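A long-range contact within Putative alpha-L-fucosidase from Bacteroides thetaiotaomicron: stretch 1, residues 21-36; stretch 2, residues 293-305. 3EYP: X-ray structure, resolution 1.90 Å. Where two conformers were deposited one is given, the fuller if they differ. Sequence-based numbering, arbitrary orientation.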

# COMPACT_ATOMS: atom_id res chain seq x y z
N GLU A 21 -4.95 -3.00 2.64
CA GLU A 21 -5.26 -2.65 1.22
C GLU A 21 -4.88 -1.26 0.84
O GLU A 21 -4.13 -1.04 -0.10
CB GLU A 21 -6.71 -3.00 0.85
CG GLU A 21 -6.86 -4.50 0.86
CD GLU A 21 -8.18 -5.04 0.32
OE1 GLU A 21 -9.09 -4.26 -0.03
OE2 GLU A 21 -8.25 -6.30 0.28
N MET A 22 -5.33 -0.33 1.65
CA MET A 22 -5.03 1.11 1.46
C MET A 22 -4.49 1.72 2.76
O MET A 22 -4.80 1.29 3.89
CB MET A 22 -6.30 1.87 1.04
CG MET A 22 -6.73 1.75 -0.43
SD MET A 22 -8.22 2.61 -0.99
CE MET A 22 -7.61 4.25 -1.24
N ILE A 23 -3.65 2.73 2.60
CA ILE A 23 -3.05 3.51 3.72
C ILE A 23 -3.08 5.00 3.36
O ILE A 23 -2.84 5.34 2.19
CB ILE A 23 -1.59 3.09 4.02
CG1 ILE A 23 -1.48 1.60 4.21
CG2 ILE A 23 -1.06 3.82 5.22
CD1 ILE A 23 -0.00 1.06 4.34
N ALA A 24 -3.45 5.90 4.27
CA ALA A 24 -3.28 7.33 3.95
C ALA A 24 -1.91 7.90 4.29
O ALA A 24 -1.30 7.53 5.25
CB ALA A 24 -4.38 8.18 4.58
N PHE A 25 -1.43 8.81 3.43
CA PHE A 25 -0.23 9.60 3.70
C PHE A 25 -0.76 11.00 4.00
O PHE A 25 -1.75 11.40 3.44
CB PHE A 25 0.64 9.74 2.44
CG PHE A 25 2.07 9.33 2.60
CD1 PHE A 25 2.72 9.34 3.83
CD2 PHE A 25 2.81 8.97 1.45
CE1 PHE A 25 4.00 9.01 3.92
CE2 PHE A 25 4.13 8.63 1.55
CZ PHE A 25 4.73 8.63 2.77
N PHE A 26 -0.14 11.68 4.93
CA PHE A 26 -0.47 13.06 5.28
C PHE A 26 0.81 13.85 5.29
O PHE A 26 1.57 13.83 6.27
CB PHE A 26 -1.13 13.18 6.66
CG PHE A 26 -2.52 12.61 6.74
CD1 PHE A 26 -3.48 12.99 5.86
CD2 PHE A 26 -2.86 11.70 7.73
CE1 PHE A 26 -4.73 12.48 5.92
CE2 PHE A 26 -4.13 11.18 7.80
CZ PHE A 26 -5.05 11.54 6.89
N HIS A 27 1.08 14.50 4.16
CA HIS A 27 2.24 15.35 4.01
C HIS A 27 1.87 16.78 4.45
O HIS A 27 1.10 17.47 3.79
CB HIS A 27 2.76 15.41 2.57
CG HIS A 27 3.67 14.29 2.21
ND1 HIS A 27 3.23 12.99 2.11
CD2 HIS A 27 5.02 14.26 1.98
CE1 HIS A 27 4.26 12.20 1.82
NE2 HIS A 27 5.35 12.94 1.73
N PHE A 28 2.41 17.13 5.60
CA PHE A 28 2.10 18.39 6.30
C PHE A 28 3.31 18.82 7.12
O PHE A 28 4.01 18.01 7.77
CB PHE A 28 0.89 18.16 7.18
CG PHE A 28 0.41 19.37 7.97
CD1 PHE A 28 -0.15 20.48 7.31
CD2 PHE A 28 0.35 19.29 9.36
CE1 PHE A 28 -0.66 21.54 8.03
CE2 PHE A 28 -0.16 20.36 10.12
CZ PHE A 28 -0.66 21.48 9.48
N GLY A 29 3.54 20.10 7.06
CA GLY A 29 4.62 20.68 7.83
C GLY A 29 4.90 22.12 7.48
O GLY A 29 4.04 22.86 7.02
N ILE A 30 6.15 22.49 7.67
CA ILE A 30 6.55 23.88 7.47
C ILE A 30 6.44 24.25 5.97
O ILE A 30 6.11 25.37 5.61
CB ILE A 30 7.97 24.18 8.10
CG1 ILE A 30 8.21 25.69 8.17
CG2 ILE A 30 9.10 23.44 7.35
CD1 ILE A 30 9.32 26.00 9.18
N ASN A 31 6.71 23.28 5.11
CA ASN A 31 6.60 23.55 3.65
C ASN A 31 5.23 24.13 3.23
O ASN A 31 5.10 24.94 2.31
CB ASN A 31 6.81 22.29 2.78
CG ASN A 31 8.21 21.74 2.79
OD1 ASN A 31 9.14 22.31 3.30
ND2 ASN A 31 8.36 20.57 2.13
N THR A 32 4.22 23.69 3.95
CA THR A 32 2.85 24.02 3.68
C THR A 32 2.61 25.53 3.85
O THR A 32 1.70 26.07 3.28
CB THR A 32 1.88 23.32 4.69
OG1 THR A 32 2.13 21.90 4.73
CG2 THR A 32 0.39 23.58 4.35
N PHE A 33 3.46 26.13 4.64
CA PHE A 33 3.29 27.57 5.03
C PHE A 33 4.20 28.45 4.22
O PHE A 33 4.19 29.70 4.34
CB PHE A 33 3.46 27.76 6.51
CG PHE A 33 2.35 27.13 7.26
CD1 PHE A 33 1.20 27.82 7.48
CD2 PHE A 33 2.39 25.77 7.56
CE1 PHE A 33 0.12 27.19 8.09
CE2 PHE A 33 1.32 25.16 8.16
CZ PHE A 33 0.21 25.85 8.40
N GLU A 34 4.96 27.78 3.36
CA GLU A 34 5.78 28.49 2.37
C GLU A 34 5.03 28.55 1.09
O GLU A 34 4.04 27.86 0.91
CB GLU A 34 7.12 27.81 2.13
CG GLU A 34 8.11 27.79 3.30
CD GLU A 34 9.56 27.68 2.82
OE1 GLU A 34 10.09 26.56 2.62
OE2 GLU A 34 10.19 28.73 2.61
N GLU A 35 5.51 29.40 0.17
CA GLU A 35 4.85 29.57 -1.12
C GLU A 35 5.45 28.59 -2.15
O GLU A 35 6.61 28.64 -2.52
CB GLU A 35 4.92 31.02 -1.61
CG GLU A 35 4.47 32.06 -0.59
CD GLU A 35 3.06 31.86 -0.01
OE1 GLU A 35 2.09 31.65 -0.78
OE2 GLU A 35 2.92 31.94 1.23
N TYR A 36 4.61 27.66 -2.52
CA TYR A 36 4.92 26.68 -3.52
C TYR A 36 6.16 25.88 -3.24
O TYR A 36 7.03 25.82 -4.08
CB TYR A 36 5.14 27.37 -4.85
CG TYR A 36 3.92 27.88 -5.52
CD1 TYR A 36 2.90 27.01 -5.86
CD2 TYR A 36 3.81 29.22 -5.89
CE1 TYR A 36 1.79 27.46 -6.50
CE2 TYR A 36 2.70 29.67 -6.55
CZ TYR A 36 1.69 28.79 -6.86
OH TYR A 36 0.57 29.24 -7.50
N LEU A 293 -0.80 3.53 -0.92
CA LEU A 293 -0.49 4.60 0.04
C LEU A 293 -0.78 5.89 -0.70
O LEU A 293 -0.08 6.30 -1.62
CB LEU A 293 0.97 4.51 0.53
CG LEU A 293 1.49 5.65 1.43
CD1 LEU A 293 0.59 5.79 2.71
CD2 LEU A 293 3.00 5.41 1.84
N LEU A 294 -1.90 6.48 -0.35
CA LEU A 294 -2.42 7.66 -1.00
C LEU A 294 -2.34 8.86 -0.11
O LEU A 294 -2.88 8.88 0.99
CB LEU A 294 -3.91 7.46 -1.36
CG LEU A 294 -4.66 8.49 -2.18
CD1 LEU A 294 -4.02 8.74 -3.58
CD2 LEU A 294 -6.18 8.03 -2.34
N ASN A 295 -1.68 9.88 -0.66
CA ASN A 295 -1.44 11.16 0.04
C ASN A 295 -2.53 12.21 -0.12
O ASN A 295 -2.92 12.58 -1.24
CB ASN A 295 -0.08 11.75 -0.39
CG ASN A 295 0.19 13.09 0.24
OD1 ASN A 295 0.52 13.17 1.42
ND2 ASN A 295 0.07 14.14 -0.56
N PHE A 296 -3.02 12.65 1.05
CA PHE A 296 -3.92 13.80 1.22
C PHE A 296 -3.14 14.89 1.98
O PHE A 296 -2.85 14.70 3.18
CB PHE A 296 -5.12 13.45 2.11
CG PHE A 296 -5.96 12.29 1.62
CD1 PHE A 296 -7.15 12.52 0.98
CD2 PHE A 296 -5.53 10.99 1.80
CE1 PHE A 296 -7.95 11.48 0.53
CE2 PHE A 296 -6.30 9.93 1.33
CZ PHE A 296 -7.53 10.17 0.69
N PRO A 297 -2.75 16.01 1.31
CA PRO A 297 -2.01 17.07 2.03
C PRO A 297 -2.93 18.11 2.70
O PRO A 297 -3.73 18.76 2.04
CB PRO A 297 -1.15 17.70 0.90
CG PRO A 297 -2.03 17.61 -0.29
CD PRO A 297 -2.66 16.21 -0.15
N PRO A 298 -2.89 18.21 4.04
CA PRO A 298 -3.68 19.24 4.73
C PRO A 298 -3.23 20.64 4.32
O PRO A 298 -2.06 20.90 4.00
CB PRO A 298 -3.38 18.99 6.18
CG PRO A 298 -2.85 17.52 6.23
CD PRO A 298 -2.11 17.42 4.99
N ASP A 299 -4.18 21.54 4.36
CA ASP A 299 -3.96 22.92 4.03
C ASP A 299 -3.45 23.76 5.20
O ASP A 299 -3.10 23.28 6.25
CB ASP A 299 -5.20 23.52 3.37
CG ASP A 299 -6.27 23.89 4.34
OD1 ASP A 299 -6.16 23.40 5.50
OD2 ASP A 299 -7.15 24.72 3.94
N ARG A 300 -3.42 25.06 4.98
CA ARG A 300 -2.86 25.94 5.98
C ARG A 300 -3.82 26.08 7.16
O ARG A 300 -3.44 26.58 8.17
CB ARG A 300 -2.56 27.32 5.42
CG ARG A 300 -1.38 27.34 4.48
CD ARG A 300 -0.99 28.74 4.01
NE ARG A 300 0.19 28.61 3.16
CZ ARG A 300 0.64 29.55 2.35
NH1 ARG A 300 0.02 30.73 2.32
NH2 ARG A 300 1.72 29.31 1.61
N ARG A 301 -5.08 25.71 6.98
CA ARG A 301 -6.01 25.60 8.11
C ARG A 301 -5.73 24.39 8.94
O ARG A 301 -6.15 24.29 10.10
CB ARG A 301 -7.47 25.57 7.65
CG ARG A 301 -7.90 26.96 7.12
CD ARG A 301 -9.26 26.94 6.45
NE ARG A 301 -9.25 26.14 5.22
CZ ARG A 301 -10.31 26.01 4.42
NH1 ARG A 301 -11.43 26.64 4.70
NH2 ARG A 301 -10.25 25.26 3.34
N GLY A 302 -5.04 23.45 8.31
CA GLY A 302 -4.81 22.13 8.90
C GLY A 302 -5.94 21.15 8.63
O GLY A 302 -6.26 20.28 9.47
N LEU A 303 -6.53 21.31 7.46
CA LEU A 303 -7.68 20.50 6.98
C LEU A 303 -7.48 19.86 5.63
O LEU A 303 -6.78 20.40 4.78
CB LEU A 303 -8.95 21.33 6.86
CG LEU A 303 -9.44 22.03 8.15
CD1 LEU A 303 -10.36 23.18 7.67
CD2 LEU A 303 -10.11 21.11 9.16
N ILE A 304 -8.12 18.69 5.47
CA ILE A 304 -8.10 18.01 4.17
C ILE A 304 -9.13 18.70 3.33
O ILE A 304 -10.24 18.96 3.80
CB ILE A 304 -8.41 16.48 4.25
CG1 ILE A 304 -7.53 15.78 5.23
CG2 ILE A 304 -8.22 15.82 2.85
CD1 ILE A 304 -6.09 15.99 5.12
N HIS A 305 -8.75 19.03 2.10
CA HIS A 305 -9.65 19.67 1.14
C HIS A 305 -10.84 18.77 0.77
O HIS A 305 -10.77 17.52 0.63
CB HIS A 305 -8.89 20.17 -0.12
CG HIS A 305 -9.71 21.00 -1.06
ND1 HIS A 305 -10.24 22.22 -0.69
CD2 HIS A 305 -10.03 20.81 -2.36
CE1 HIS A 305 -10.92 22.71 -1.72
NE2 HIS A 305 -10.78 21.89 -2.74
O HOH W 1 0.51 20.04 3.20
O HOH W 2 0.66 33.75 1.78

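Stretch 2 opens as a strand, L293 to N295, lying parallel to strand 22-26 of stretch 1. L293 pairs with I23, and their side chains share a face of the sheet with those of F25 and N295. The branched end of L293 suits this position: L293 CD1 packs on I23 CG2 at 3.6 Å, while L293 CD2 sits over the face of the F25 ring, 3.7 Å from its centroid, in a CH-pi contact. L293 CA also lies 3.3 Å from I23 O, a CA-H...O contact.

L294 supplies both backbone polar groups to the pairing. Its N donates to I23 O at 2.9 Å, and its O accepts from F25 N at 2.8 Å, so the bonds straddle A24 as parallel register requires. Its side chain turns to the face shared with A24, where CD2 meets M22 CE at 4.2 Å.

N295 is a polar residue in a buried place, and its amide earns that place. OD1 accepts a hydrogen bond from H27 ND1 at 2.8 Å, meeting the imidazole at its edge, and a weak one from H27 N at 3.1 Å; ND2 is satisfied elsewhere in the structure. The side chain thus ties down H27 just beyond the strand.

F296 N donates to F25 O at 3.0 Å, continuing the ladder. The A24 methyl packs against F296, with A24 CB 4.1 Å from F296 CD2, and F296 CB packs 4.0 Å from F26 CE1. P297 and P298 have no amide hydrogen to offer, so the N-H...O ladder stops, but packing continues: P297 CA lies 3.6 Å and P298 CD 3.4 Å from H27 O, and P298 CB packs 3.7 Å from F28 CD1. A water also links the stretches, donating to H27 O and P298 O and accepting from T32 OG1.

A type I turn from D299 to G302 follows. D299 OD1 accepts from L303 N at 2.9 Å, and its OD2 forms a salt bridge with R301 NE at 2.8 Å. R300, within the turn, reaches back to stretch 1 with a long, extended side chain. NE donates almost perfectly straight to T32 O at 3.0 Å, NH2 makes a weak bond to E34 O at 2.8 Å, and NH2 and E35 OE2, 2.9 Å apart, form a salt bridge. A guanidinium suits this cluster because several donors lie in one plane. G302 closes the turn with positive phi, where a CB would jam against the preceding carbonyl O. Further on, I304 CD1 packs 3.8 Å from F26 CE1.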